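Local coordinates for protein glutamate racemase (Francisella tularensis subsp. tularensis, PDB 3OUT) that is an alpha/beta protein of the Asp/Glu/hydantoin racemase family and holds D-glutamic acid in a pocket, at residues S15-L20 with Y37-I41; R8-F13 with V70-A76; R235-I241 with M257-V263; P31-I35 with N231-R235. Where two conformers were deposited one is given. Numbering follows the deposited sequence.

Interaction 1: residues S15-L20 with Y37-I41; sequences SGIGGL and YFGDI. With DGL (D-glutamic acid), chain E.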
loop_
_atom_site.group_PDB
_atom_site.type_symbol
_atom_site.label_atom_id
_atom_site.label_comp_id
_atom_site.label_asym_id
_atom_site.label_seq_id
_atom_site.Cartn_x
_atom_site.Cartn_y
_atom_site.Cartn_z
ATOM N N SER B 15 13.897 4.808 3.878
ATOM C CA SER B 15 12.787 5.170 2.991
ATOM C C SER B 15 13.161 4.667 1.582
ATOM O O SER B 15 12.450 3.846 0.986
ATOM C CB SER B 15 12.543 6.687 3.048
ATOM O OG SER B 15 13.793 7.373 2.974
ATOM N N GLY B 16 14.298 5.114 1.075
ATOM C CA GLY B 16 14.859 4.505 -0.114
ATOM C C GLY B 16 16.057 5.260 -0.648
ATOM O O GLY B 16 16.134 6.481 -0.544
ATOM N N ILE B 17 16.960 4.478 -1.266
ATOM C CA ILE B 17 18.108 4.973 -2.033
ATOM C C ILE B 17 19.282 5.614 -1.262
ATOM O O ILE B 17 20.449 5.157 -1.398
ATOM C CB ILE B 17 17.707 5.968 -3.178
ATOM C CG1 ILE B 17 16.775 5.273 -4.172
ATOM C CG2 ILE B 17 18.964 6.515 -3.883
ATOM C CD1 ILE B 17 16.275 6.107 -5.271
ATOM N N GLY B 18 19.023 6.649 -0.453
ATOM C CA GLY B 18 20.153 7.301 0.249
ATOM C C GLY B 18 20.717 6.552 1.439
ATOM O O GLY B 18 21.873 6.733 1.848
ATOM N N GLY B 19 19.900 5.721 2.057
ATOM C CA GLY B 19 20.338 4.888 3.194
ATOM C C GLY B 19 21.355 3.827 2.846
ATOM O O GLY B 19 21.869 3.165 3.742
ATOM N N LEU B 20 21.602 3.606 1.551
ATOM C CA LEU B 20 22.595 2.633 1.095
ATOM C C LEU B 20 24.001 3.037 1.585
ATOM O O LEU B 20 24.869 2.180 1.717
ATOM C CB LEU B 20 22.559 2.458 -0.433
ATOM C CG LEU B 20 21.309 1.711 -0.892
ATOM C CD1 LEU B 20 21.040 1.908 -2.356
ATOM C CD2 LEU B 20 21.494 0.184 -0.528
ATOM N N TYR B 37 19.183 -4.736 3.899
ATOM C CA TYR B 37 18.758 -3.393 3.584
ATOM C C TYR B 37 17.275 -3.443 3.125
ATOM O O TYR B 37 16.911 -4.295 2.284
ATOM C CB TYR B 37 19.604 -2.822 2.451
ATOM C CG TYR B 37 19.049 -1.524 1.885
ATOM C CD1 TYR B 37 19.361 -0.299 2.460
ATOM C CD2 TYR B 37 18.230 -1.519 0.755
ATOM C CE1 TYR B 37 18.823 0.889 1.989
ATOM C CE2 TYR B 37 17.685 -0.325 0.275
ATOM C CZ TYR B 37 17.986 0.862 0.861
ATOM O OH TYR B 37 17.447 2.059 0.381
ATOM N N PHE B 38 16.465 -2.537 3.657
ATOM C CA PHE B 38 15.085 -2.365 3.181
ATOM C C PHE B 38 14.884 -0.996 2.618
ATOM O O PHE B 38 15.102 0.003 3.319
ATOM C CB PHE B 38 14.041 -2.600 4.275
ATOM C CG PHE B 38 12.645 -2.836 3.724
ATOM C CD1 PHE B 38 12.169 -4.124 3.593
ATOM C CD2 PHE B 38 11.881 -1.786 3.255
ATOM C CE1 PHE B 38 10.933 -4.364 3.007
ATOM C CE2 PHE B 38 10.636 -2.013 2.689
ATOM C CZ PHE B 38 10.176 -3.325 2.570
ATOM N N GLY B 39 14.418 -0.922 1.387
ATOM C CA GLY B 39 14.034 0.365 0.822
ATOM C C GLY B 39 12.637 0.278 0.242
ATOM O O GLY B 39 12.354 -0.595 -0.601
ATOM N N ASP B 40 11.767 1.186 0.673
ATOM C CA ASP B 40 10.384 1.284 0.184
ATOM C C ASP B 40 10.345 2.108 -1.099
ATOM O O ASP B 40 9.673 3.147 -1.191
ATOM C CB ASP B 40 9.493 1.897 1.267
ATOM C CG ASP B 40 8.030 1.838 0.958
ATOM O OD1 ASP B 40 7.598 1.100 0.035
ATOM O OD2 ASP B 40 7.281 2.567 1.675
ATOM N N ILE B 41 11.050 1.617 -2.102
ATOM C CA ILE B 41 11.204 2.302 -3.409
ATOM C C ILE B 41 9.852 2.615 -4.101
ATOM O O ILE B 41 9.739 3.590 -4.841
ATOM C CB ILE B 41 12.178 1.525 -4.347
ATOM C CG1 ILE B 41 13.480 1.117 -3.636
ATOM C CG2 ILE B 41 12.543 2.376 -5.572
ATOM C CD1 ILE B 41 14.222 2.264 -2.873
HETATM N N DGL E . 14.887 9.030 0.986
HETATM C CA DGL E . 14.467 10.453 1.241
HETATM C C DGL E . 13.006 10.634 0.942
HETATM O O DGL E . 12.271 9.622 0.876
HETATM C CB DGL E . 14.673 10.910 2.680
HETATM C CG DGL E . 16.087 10.697 3.240
HETATM C CD DGL E . 16.360 11.391 4.560
HETATM O OE1 DGL E . 15.528 12.198 5.015
HETATM O OE2 DGL E . 17.463 11.141 5.121
HETATM O OXT DGL E . 12.522 11.786 0.837
#
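In alpha/beta folds built on parallel sheets, ligand pockets tend to form where loops leave the C-terminal ends of the strands, and residues 15-20 with 37-41 are a worked case. The first segment links strand 10-14 to helix 20-29, with a type I turn at Ile-17 to Leu-20; the second finishes the neighbouring strand 35-39 and turns away, Asp-40 being the centre of an inverse gamma turn. The polar link between the backbones is slight: Asp-40 N donates a weak hydrogen bond to Ser-15 O (2.8 Å, bent to 124°). Asp-40 turns its carboxylate to Tyr-46, Arg-43 and Thr-239. Tyr-37 OH is hydrogen-bonded to Asp-14, whose OD2 also receives Gly-19 N. Apolar packing does more. Leu-20 CD2 stands 3.6 Å from the centroid of the Tyr-37 ring, only 5° off its normal, a CH-pi contact over the face, while Ile-17 CG1 meets Ile-41 CD1 at 4.2 Å, with Phe-245 of helix 245-253 touching both side chains. Close approach also depends on missing side chains: Gly-16 CA lies 3.6 Å from Ile-41 CD1, where a beta carbon would clash, and one on Gly-39 would strike Tyr-37 OH. Ser-15, its CA-to-CB bond directed away from 37-41, lines the pocket: the D-glutamic acid N donates to Ser-15 OG at 2.8 Å, with Gly-16 O 3.2 Å from the same nitrogen.

Interaction 2: residues R8-F13 with V70-A76; sequences RPIGVF and VKAIIIA
Neighbouring parallel strands pair here in the interior of a six-stranded parallel sheet, an arrangement characteristic of alpha/beta domains with helices on both sides. Strands 10-13 and 72-75 run in the same direction, 4.8 Å apart at closest approach and crossing at -21°. Extended backbones set Gly-11 beside Ile-73, Val-12 beside Ile-74 and Phe-13 beside Ile-75, with CA atoms 4.7, 5.1 and 4.7 Å apart. Four hydrogen bonds of 2.9 Å alternate regularly: Gly-11 N to Ala-72 O, Ile-74 N to Gly-11 O, Phe-13 N to Ile-74 O, and Ala-76 N to Phe-13 O. Ahead of that pattern, Lys-71, bent out of extended conformation (psi -15°), donates its N to Pro-9 O (2.9 Å). Its side chain (chi1 p, then fully trans) brings CE to 3.2 Å from Arg-8 O and carries NZ on to Leu-224 O, Asp-6 O and Glu-33. A water accepts from Arg-8 NH1 (2.5 Å) and donates to Val-70 O (3.3 Å). Val-12 and Ile-74, both t at chi1, bring their CG2 atoms to 3.8 Å on one face of the sheet. On the other, Phe-13 (t) sets CB 3.9 Å from Ile-73 CG2. Helices 20-29 and 208-221 pack over the face of Ile-10, Val-12 and Ile-74; helices 51-67 and 78-92 cover that of Phe-13, Ile-73 and Ile-75. Strand 35-39 pairs with the other edge of 10-14, and strand 97-99 lies beyond 72-75.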
loop_
_atom_site.group_PDB
_atom_site.type_symbol
_atom_site.label_atom_id
_atom_site.label_comp_id
_atom_site.label_asym_id
_atom_site.label_seq_id
_atom_site.Cartn_x
_atom_site.Cartn_y
_atom_site.Cartn_z
ATOM N N ARG B 8 22.512 -13.357 13.655
ATOM C CA ARG B 8 21.404 -12.743 12.955
ATOM C C ARG B 8 21.900 -11.495 12.221
ATOM O O ARG B 8 22.931 -10.911 12.611
ATOM C CB ARG B 8 20.295 -12.397 13.949
ATOM C CG ARG B 8 19.499 -13.633 14.367
ATOM C CD ARG B 8 18.629 -13.428 15.606
ATOM N NE ARG B 8 18.236 -14.736 16.127
ATOM C CZ ARG B 8 17.122 -14.991 16.805
ATOM N NH1 ARG B 8 16.261 -14.024 17.081
ATOM N NH2 ARG B 8 16.877 -16.230 17.206
ATOM N N PRO B 9 21.190 -11.091 11.150
ATOM C CA PRO B 9 21.592 -9.917 10.367
ATOM C C PRO B 9 21.259 -8.605 11.061
ATOM O O PRO B 9 20.372 -8.533 11.932
ATOM C CB PRO B 9 20.781 -10.054 9.076
ATOM C CG PRO B 9 19.549 -10.823 9.466
ATOM C CD PRO B 9 19.915 -11.663 10.668
ATOM N N ILE B 10 21.955 -7.556 10.631
ATOM C CA ILE B 10 21.647 -6.164 10.974
ATOM C C ILE B 10 20.625 -5.671 9.935
ATOM O O ILE B 10 20.778 -5.941 8.755
ATOM C CB ILE B 10 22.915 -5.302 10.842
ATOM C CG1 ILE B 10 23.955 -5.728 11.870
ATOM C CG2 ILE B 10 22.597 -3.807 10.999
ATOM C CD1 ILE B 10 25.387 -5.236 11.545
ATOM N N GLY B 11 19.591 -4.984 10.394
ATOM C CA GLY B 11 18.606 -4.372 9.514
ATOM C C GLY B 11 18.939 -2.915 9.284
ATOM O O GLY B 11 19.033 -2.144 10.247
ATOM N N VAL B 12 19.074 -2.529 8.024
ATOM C CA VAL B 12 19.224 -1.166 7.664
ATOM C C VAL B 12 17.896 -0.689 7.052
ATOM O O VAL B 12 17.475 -1.165 5.989
ATOM C CB VAL B 12 20.395 -0.915 6.648
ATOM C CG1 VAL B 12 20.391 0.557 6.213
ATOM C CG2 VAL B 12 21.735 -1.379 7.212
ATOM N N PHE B 13 17.257 0.230 7.781
ATOM C CA PHE B 13 15.877 0.691 7.571
ATOM C C PHE B 13 15.873 2.045 6.861
ATOM O O PHE B 13 16.273 3.054 7.447
ATOM C CB PHE B 13 15.255 0.732 8.969
ATOM C CG PHE B 13 13.730 0.944 9.039
ATOM C CD1 PHE B 13 13.024 1.700 8.118
ATOM C CD2 PHE B 13 13.025 0.410 10.102
ATOM C CE1 PHE B 13 11.665 1.882 8.280
ATOM C CE2 PHE B 13 11.683 0.617 10.276
ATOM C CZ PHE B 13 10.988 1.306 9.351
ATOM N N VAL B 70 16.129 -9.764 12.641
ATOM C CA VAL B 70 17.348 -8.957 12.755
ATOM C C VAL B 70 17.760 -8.847 14.228
ATOM O O VAL B 70 16.890 -8.838 15.102
ATOM C CB VAL B 70 17.206 -7.559 12.124
ATOM C CG1 VAL B 70 16.957 -7.668 10.586
ATOM C CG2 VAL B 70 16.074 -6.732 12.791
ATOM N N LYS B 71 19.049 -8.682 14.507
ATOM C CA LYS B 71 19.511 -8.467 15.913
ATOM C C LYS B 71 19.547 -7.002 16.349
ATOM O O LYS B 71 19.620 -6.699 17.545
ATOM C CB LYS B 71 20.892 -9.081 16.175
ATOM C CG LYS B 71 21.986 -8.541 15.316
ATOM C CD LYS B 71 23.296 -9.333 15.580
ATOM C CE LYS B 71 24.371 -8.898 14.681
ATOM N NZ LYS B 71 25.642 -9.741 14.977
ATOM N N ALA B 72 19.483 -6.102 15.368
ATOM C CA ALA B 72 19.530 -4.663 15.592
ATOM C C ALA B 72 19.013 -3.980 14.327
ATOM O O ALA B 72 19.121 -4.517 13.234
ATOM C CB ALA B 72 20.977 -4.159 15.893
ATOM N N ILE B 73 18.471 -2.802 14.517
ATOM C CA ILE B 73 18.011 -1.936 13.431
ATOM C C ILE B 73 18.757 -0.621 13.485
ATOM O O ILE B 73 18.889 -0.055 14.531
ATOM C CB ILE B 73 16.507 -1.708 13.535
ATOM C CG1 ILE B 73 15.770 -3.004 13.199
ATOM C CG2 ILE B 73 16.033 -0.576 12.561
ATOM C CD1 ILE B 73 14.317 -3.034 13.624
ATOM N N ILE B 74 19.207 -0.134 12.327
ATOM C CA ILE B 74 19.620 1.234 12.191
ATOM C C ILE B 74 18.676 1.933 11.221
ATOM O O ILE B 74 18.516 1.492 10.070
ATOM C CB ILE B 74 21.097 1.355 11.747
ATOM C CG1 ILE B 74 21.486 2.797 11.382
ATOM C CG2 ILE B 74 21.423 0.420 10.595
ATOM C CD1 ILE B 74 23.042 2.987 11.557
ATOM N N ILE B 75 18.064 3.010 11.679
ATOM C CA ILE B 75 17.216 3.846 10.779
ATOM C C ILE B 75 18.130 4.837 10.067
ATOM O O ILE B 75 18.674 5.773 10.672
ATOM C CB ILE B 75 16.133 4.574 11.543
ATOM C CG1 ILE B 75 15.320 3.591 12.402
ATOM C CG2 ILE B 75 15.272 5.394 10.548
ATOM C CD1 ILE B 75 14.142 4.273 13.185
ATOM N N ALA B 76 18.363 4.561 8.795
ATOM C CA ALA B 76 19.290 5.333 7.930
ATOM C C ALA B 76 18.720 6.669 7.469
ATOM O O ALA B 76 19.482 7.618 7.116
ATOM C CB ALA B 76 19.691 4.488 6.723
HETATM O O HOH W 1 16.159 -11.575 16.782
#

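Interaction 3: residues R235-I241 with M257-V263; sequences RFYVTDI and MQHLEIV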
loop_
_atom_site.group_PDB
_atom_site.type_symbol
_atom_site.label_atom_id
_atom_site.label_comp_id
_atom_site.label_asym_id
_atom_site.label_seq_id
_atom_site.Cartn_x
_atom_site.Cartn_y
_atom_site.Cartn_z
ATOM N N ARG B 235 21.614 -8.533 1.634
ATOM C CA ARG B 235 20.330 -8.705 0.906
ATOM C C ARG B 235 19.701 -7.334 0.793
ATOM O O ARG B 235 19.663 -6.611 1.769
ATOM C CB ARG B 235 19.371 -9.642 1.635
ATOM C CG ARG B 235 19.740 -11.104 1.562
ATOM C CD ARG B 235 18.715 -12.004 2.224
ATOM N NE ARG B 235 18.915 -12.112 3.684
ATOM C CZ ARG B 235 18.006 -12.491 4.600
ATOM N NH1 ARG B 235 16.761 -12.798 4.263
ATOM N NH2 ARG B 235 18.368 -12.588 5.895
ATOM N N PHE B 236 19.244 -6.986 -0.400
ATOM C CA PHE B 236 18.642 -5.684 -0.661
ATOM C C PHE B 236 17.206 -5.983 -1.010
ATOM O O PHE B 236 16.920 -6.503 -2.101
ATOM C CB PHE B 236 19.362 -4.921 -1.767
ATOM C CG PHE B 236 20.837 -4.658 -1.426
ATOM C CD1 PHE B 236 21.796 -5.613 -1.689
ATOM C CD2 PHE B 236 21.220 -3.483 -0.788
ATOM C CE1 PHE B 236 23.114 -5.399 -1.317
ATOM C CE2 PHE B 236 22.544 -3.271 -0.453
ATOM C CZ PHE B 236 23.466 -4.195 -0.715
ATOM N N TYR B 237 16.318 -5.712 -0.063
ATOM C CA TYR B 237 14.887 -5.936 -0.256
ATOM C C TYR B 237 14.205 -4.619 -0.535
ATOM O O TYR B 237 14.353 -3.663 0.228
ATOM C CB TYR B 237 14.299 -6.544 0.998
ATOM C CG TYR B 237 14.588 -8.015 1.211
ATOM C CD1 TYR B 237 14.440 -8.949 0.177
ATOM C CD2 TYR B 237 14.911 -8.475 2.472
ATOM C CE1 TYR B 237 14.644 -10.331 0.420
ATOM C CE2 TYR B 237 15.114 -9.809 2.739
ATOM C CZ TYR B 237 14.991 -10.748 1.710
ATOM O OH TYR B 237 15.147 -12.110 1.988
ATOM N N VAL B 238 13.492 -4.535 -1.669
ATOM C CA VAL B 238 12.886 -3.299 -2.077
ATOM C C VAL B 238 11.462 -3.537 -2.582
ATOM O O VAL B 238 11.155 -4.615 -3.131
ATOM C CB VAL B 238 13.760 -2.572 -3.159
ATOM C CG1 VAL B 238 15.107 -2.175 -2.550
ATOM C CG2 VAL B 238 14.002 -3.473 -4.391
ATOM N N THR B 239 10.608 -2.517 -2.431
ATOM C CA THR B 239 9.218 -2.638 -2.880
ATOM C C THR B 239 8.991 -2.186 -4.330
ATOM O O THR B 239 7.896 -2.325 -4.838
ATOM C CB THR B 239 8.269 -1.850 -1.952
ATOM O OG1 THR B 239 8.718 -0.506 -1.879
ATOM C CG2 THR B 239 8.269 -2.472 -0.540
ATOM N N ASP B 240 10.031 -1.676 -4.978
ATOM C CA ASP B 240 9.976 -1.455 -6.445
ATOM C C ASP B 240 11.376 -1.476 -7.006
ATOM O O ASP B 240 12.352 -1.201 -6.285
ATOM C CB ASP B 240 9.347 -0.108 -6.753
ATOM C CG ASP B 240 8.927 0.012 -8.205
ATOM O OD1 ASP B 240 8.668 -1.072 -8.800
ATOM O OD2 ASP B 240 8.910 1.149 -8.747
ATOM N N ILE B 241 11.470 -1.811 -8.299
ATOM C CA ILE B 241 12.742 -1.749 -9.012
ATOM C C ILE B 241 12.459 -1.020 -10.318
ATOM O O ILE B 241 12.226 -1.648 -11.362
ATOM C CB ILE B 241 13.425 -3.150 -9.200
ATOM C CG1 ILE B 241 13.641 -3.775 -7.820
ATOM C CG2 ILE B 241 14.717 -2.992 -10.003
ATOM C CD1 ILE B 241 14.072 -5.221 -7.857
HETATM N N MSE B 257 24.912 -3.944 -5.745
HETATM C CA MSE B 257 23.808 -4.579 -5.010
HETATM C C MSE B 257 23.541 -5.936 -5.647
HETATM O O MSE B 257 22.568 -6.114 -6.379
HETATM C CB MSE B 257 22.532 -3.776 -5.079
HETATM C CG MSE B 257 22.543 -2.487 -4.344
HETATM SE SE MSE B 257 20.758 -1.591 -4.459
HETATM C CE MSE B 257 20.770 -1.089 -6.369
ATOM N N GLN B 258 24.354 -6.893 -5.261
ATOM C CA GLN B 258 24.390 -8.192 -5.939
ATOM C C GLN B 258 23.163 -9.056 -5.661
ATOM O O GLN B 258 22.658 -9.669 -6.613
ATOM C CB GLN B 258 25.651 -8.938 -5.540
ATOM C CG GLN B 258 25.719 -10.404 -5.965
ATOM C CD GLN B 258 25.993 -10.599 -7.424
ATOM O OE1 GLN B 258 25.219 -10.152 -8.306
ATOM N NE2 GLN B 258 27.120 -11.265 -7.712
ATOM N N HIS B 259 22.669 -9.118 -4.408
ATOM C CA HIS B 259 21.448 -9.908 -4.141
ATOM C C HIS B 259 20.267 -8.967 -3.868
ATOM O O HIS B 259 20.146 -8.403 -2.783
ATOM C CB HIS B 259 21.662 -10.905 -3.019
ATOM C CG HIS B 259 22.817 -11.820 -3.276
ATOM N ND1 HIS B 259 24.093 -11.549 -2.836
ATOM C CD2 HIS B 259 22.898 -12.961 -3.994
ATOM C CE1 HIS B 259 24.904 -12.522 -3.235
ATOM N NE2 HIS B 259 24.199 -13.392 -3.933
ATOM N N LEU B 260 19.437 -8.802 -4.888
ATOM C CA LEU B 260 18.342 -7.818 -4.927
ATOM C C LEU B 260 17.026 -8.554 -5.137
ATOM O O LEU B 260 16.940 -9.413 -6.015
ATOM C CB LEU B 260 18.587 -6.867 -6.094
ATOM C CG LEU B 260 17.648 -5.737 -6.380
ATOM C CD1 LEU B 260 17.564 -4.813 -5.163
ATOM C CD2 LEU B 260 18.093 -4.992 -7.629
ATOM N N GLU B 261 16.010 -8.255 -4.323
ATOM C CA GLU B 261 14.733 -8.961 -4.464
ATOM C C GLU B 261 13.549 -7.986 -4.261
ATOM O O GLU B 261 13.569 -7.150 -3.362
ATOM C CB GLU B 261 14.614 -10.161 -3.521
ATOM C CG GLU B 261 13.205 -10.790 -3.577
ATOM C CD GLU B 261 13.113 -12.131 -2.931
ATOM O OE1 GLU B 261 14.033 -12.942 -3.181
ATOM O OE2 GLU B 261 12.069 -12.438 -2.287
ATOM N N ILE B 262 12.560 -8.074 -5.161
ATOM C CA ILE B 262 11.310 -7.353 -5.041
ATOM C C ILE B 262 10.396 -8.028 -4.013
ATOM O O ILE B 262 10.105 -9.224 -4.107
ATOM C CB ILE B 262 10.650 -7.150 -6.457
ATOM C CG1 ILE B 262 9.387 -6.299 -6.382
ATOM C CG2 ILE B 262 10.322 -8.466 -7.153
ATOM C CD1 ILE B 262 9.649 -4.870 -6.338
ATOM N N VAL B 263 9.976 -7.249 -3.030
ATOM C CA VAL B 263 9.084 -7.693 -1.976
ATOM C C VAL B 263 7.874 -6.769 -1.886
ATOM O O VAL B 263 7.798 -5.708 -2.529
ATOM C CB VAL B 263 9.832 -7.742 -0.609
ATOM C CG1 VAL B 263 11.103 -8.665 -0.699
ATOM C CG2 VAL B 263 10.159 -6.351 -0.133
HETATM O O HOH W 2 13.299 -13.356 0.341
HETATM O O HOH W 3 6.070 -4.945 -4.547
#
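Selenomethionine Met-257 comes first, laying CG over the face of the Phe-236 ring, 3.8 Å from its centroid and 7° off the normal; its SE, 4.7 Å from the same centroid and oblique, adds a Met-aromatic contact. At His-259 the main chain begins to pair, O receiving Phe-236 N at 2.9 Å while the imidazole leads away. Leu-260 lies beside Phe-236, with CD1 3.8 Å from Phe-236 CB and 3.9 Å from Val-238 CG2, and Ile-241 CD1 comes to 3.9 Å from Leu-260 CG. These are the two strands of a beta-alpha-beta unit: the chain leaves 234-238, passes through helix 245-253, whose Phe-245 touches Val-238, Met-257 and Leu-260, and returns parallel as 259-262, the axes 4.9 Å apart and crossing at -21°. Glu-261 then takes both bonds of its pairing, N to Phe-236 O (3.0 Å) and O from Val-238 N (3.1 Å). Its carboxylate reaches Leu-243 N and Arg-51 N of two different neighbouring subunits, and a water joins Glu-261 OE2 (3.0 Å) to Tyr-237 OH (2.8 Å). Ile-262 extends CD1 to 3.4 Å from Asp-240 CA, filling the bend that follows the first strand. Val-263 N closes the pairing on Val-238 O at 2.9 Å, Val-263 CG1 lies 3.5 Å from Tyr-237 CD1, and a water donates to both Val-263 O (2.8 Å) and Thr-239 O (3.2 Å).

Interaction 4: residues P31-I35 with N231-R235; sequences PNEDI and NPEYR
Where a parallel strand pair begins, side chains and water can take up polar groups ahead of the regular pairing, and the surface contact of 31-35 with 231-235 illustrates this. Pro-31 and Asn-32 are turned (psi near zero); from Glu-33 on the chain is extended, as is 231-235. One parallel bridge sets Ile-35 beside Tyr-234, CA atoms 5.0 Å apart. Ile-35 uses both its main-chain groups: its N donates to Glu-233 O (3.0 Å) and its O receives Arg-235 N (2.9 Å). One step earlier a side chain substitutes for backbone, as Asp-34 (chi1 m) swings OD1 to 2.8 Å from Glu-233 N in a nearly straight bond of 170°. A water lies 2.9 Å from Asp-34 OD1 and 2.8 Å from Asn-231 O. A second water donates to Glu-33 O (2.8 Å) and accepts from Tyr-234 OH (2.6 Å), while the Glu-33 carboxylate is held by Lys-71 and Asn-226 N. Pro-232 packs its ring against the Pro-31 carbonyl (CG to O 3.3 Å). The apolar contact is Ile-35 CD1 at the edge of the Tyr-234 ring (chi1 m), 3.8 Å from CE1. Helix 20-29 lies against this face, its Leu-26 on Ile-35 and Met-27 on Tyr-234, while strand 10-14 flanks the 31-35 side, where the main chain of Asp-34 is hydrogen-bonded to that of Ile-10.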
loop_
_atom_site.group_PDB
_atom_site.type_symbol
_atom_site.label_atom_id
_atom_site.label_comp_id
_atom_site.label_asym_id
_atom_site.label_seq_id
_atom_site.Cartn_x
_atom_site.Cartn_y
_atom_site.Cartn_z
ATOM N N PRO B 31 32.916 -6.018 8.757
ATOM C CA PRO B 31 32.932 -6.749 7.508
ATOM C C PRO B 31 32.428 -8.189 7.565
ATOM O O PRO B 31 32.187 -8.746 6.496
ATOM C CB PRO B 31 34.428 -6.763 7.142
ATOM C CG PRO B 31 35.084 -6.580 8.442
ATOM C CD PRO B 31 34.271 -5.610 9.174
ATOM N N ASN B 32 32.243 -8.739 8.768
ATOM C CA ASN B 32 31.763 -10.123 8.920
ATOM C C ASN B 32 30.277 -10.199 9.177
ATOM O O ASN B 32 29.787 -11.288 9.321
ATOM C CB ASN B 32 32.431 -10.862 10.083
ATOM C CG ASN B 32 33.940 -10.916 10.001
ATOM O OD1 ASN B 32 34.533 -11.084 8.938
ATOM N ND2 ASN B 32 34.578 -10.806 11.175
ATOM N N GLU B 33 29.586 -9.071 9.283
ATOM C CA GLU B 33 28.134 -9.072 9.595
ATOM C C GLU B 33 27.245 -9.236 8.365
ATOM O O GLU B 33 27.521 -8.664 7.306
ATOM C CB GLU B 33 27.746 -7.791 10.288
ATOM C CG GLU B 33 28.425 -7.547 11.622
ATOM C CD GLU B 33 28.027 -8.566 12.696
ATOM O OE1 GLU B 33 26.856 -9.001 12.678
ATOM O OE2 GLU B 33 28.863 -8.885 13.575
ATOM N N ASP B 34 26.175 -10.023 8.509
ATOM C CA ASP B 34 25.118 -10.067 7.498
ATOM C C ASP B 34 24.272 -8.797 7.629
ATOM O O ASP B 34 24.048 -8.279 8.734
ATOM C CB ASP B 34 24.230 -11.266 7.747
ATOM C CG ASP B 34 24.941 -12.601 7.532
ATOM O OD1 ASP B 34 25.944 -12.697 6.773
ATOM O OD2 ASP B 34 24.448 -13.580 8.124
ATOM N N ILE B 35 23.810 -8.266 6.497
ATOM C CA ILE B 35 23.002 -7.040 6.473
ATOM C C ILE B 35 21.795 -7.265 5.568
ATOM O O ILE B 35 21.921 -7.776 4.442
ATOM C CB ILE B 35 23.813 -5.802 5.942
ATOM C CG1 ILE B 35 25.145 -5.625 6.713
ATOM C CG2 ILE B 35 22.932 -4.530 5.986
ATOM C CD1 ILE B 35 25.992 -4.459 6.226
ATOM N N ASN B 231 30.831 -16.449 3.832
ATOM C CA ASN B 231 30.725 -15.140 3.228
ATOM C C ASN B 231 29.524 -14.408 3.832
ATOM O O ASN B 231 28.467 -15.012 3.959
ATOM C CB ASN B 231 30.483 -15.279 1.724
ATOM C CG ASN B 231 31.740 -15.633 0.957
ATOM O OD1 ASN B 231 32.727 -16.100 1.525
ATOM N ND2 ASN B 231 31.726 -15.340 -0.332
ATOM N N PRO B 232 29.684 -13.120 4.177
ATOM C CA PRO B 232 28.525 -12.386 4.664
ATOM C C PRO B 232 27.487 -12.245 3.584
ATOM O O PRO B 232 27.817 -12.159 2.393
ATOM C CB PRO B 232 29.085 -11.024 5.046
ATOM C CG PRO B 232 30.526 -11.236 5.215
ATOM C CD PRO B 232 30.911 -12.340 4.304
ATOM N N GLU B 233 26.244 -12.241 4.026
ATOM C CA GLU B 233 25.119 -12.143 3.165
ATOM C C GLU B 233 24.614 -10.707 3.228
ATOM O O GLU B 233 24.232 -10.236 4.302
ATOM C CB GLU B 233 24.016 -13.104 3.616
ATOM C CG GLU B 233 24.281 -14.598 3.255
ATOM C CD GLU B 233 24.619 -14.804 1.762
ATOM O OE1 GLU B 233 23.729 -14.555 0.911
ATOM O OE2 GLU B 233 25.788 -15.201 1.446
ATOM N N TYR B 234 24.614 -10.066 2.071
ATOM C CA TYR B 234 24.031 -8.728 1.913
ATOM C C TYR B 234 22.788 -8.804 1.045
ATOM O O TYR B 234 22.893 -9.075 -0.175
ATOM C CB TYR B 234 25.023 -7.787 1.291
ATOM C CG TYR B 234 26.344 -7.724 2.039
ATOM C CD1 TYR B 234 26.406 -7.214 3.318
ATOM C CD2 TYR B 234 27.496 -8.235 1.478
ATOM C CE1 TYR B 234 27.605 -7.172 4.029
ATOM C CE2 TYR B 234 28.696 -8.196 2.168
ATOM C CZ TYR B 234 28.752 -7.638 3.432
ATOM O OH TYR B 234 29.963 -7.636 4.135
ATOM N N ARG B 235 21.614 -8.533 1.634
ATOM C CA ARG B 235 20.330 -8.705 0.906
ATOM C C ARG B 235 19.701 -7.334 0.793
ATOM O O ARG B 235 19.663 -6.611 1.769
ATOM C CB ARG B 235 19.371 -9.642 1.635
ATOM C CG ARG B 235 19.740 -11.104 1.562
ATOM C CD ARG B 235 18.715 -12.004 2.224
ATOM N NE ARG B 235 18.915 -12.112 3.684
ATOM C CZ ARG B 235 18.006 -12.491 4.600
ATOM N NH1 ARG B 235 16.761 -12.798 4.263
ATOM N NH2 ARG B 235 18.368 -12.588 5.895
HETATM O O HOH W 4 29.284 -6.710 6.501
HETATM O O HOH W 5 26.712 -15.463 6.094
#

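Overall arrangement
All four contacts belong to the same six-stranded parallel sheet. Interactions 1 and 2 are buried near the centre of the chain; interaction 3 is also buried, but partly through other subunits, while interaction 4 lies at the surface. Regular backbone pairing dominates interactions 2 and 3, each crossing at the same angle, whereas interaction 1, at the C-terminal strand ends, relies on close glycine packing and reaches the ligand. Interaction 4, where strands begin, calls on a carboxylate and waters. Interactions 3 and 4 share Arg-235 on strand 234-238; Asp-40 with Thr-239 ties interaction 1 to 3, and the Lys-71 to Glu-33 salt bridge ties 2 to 4.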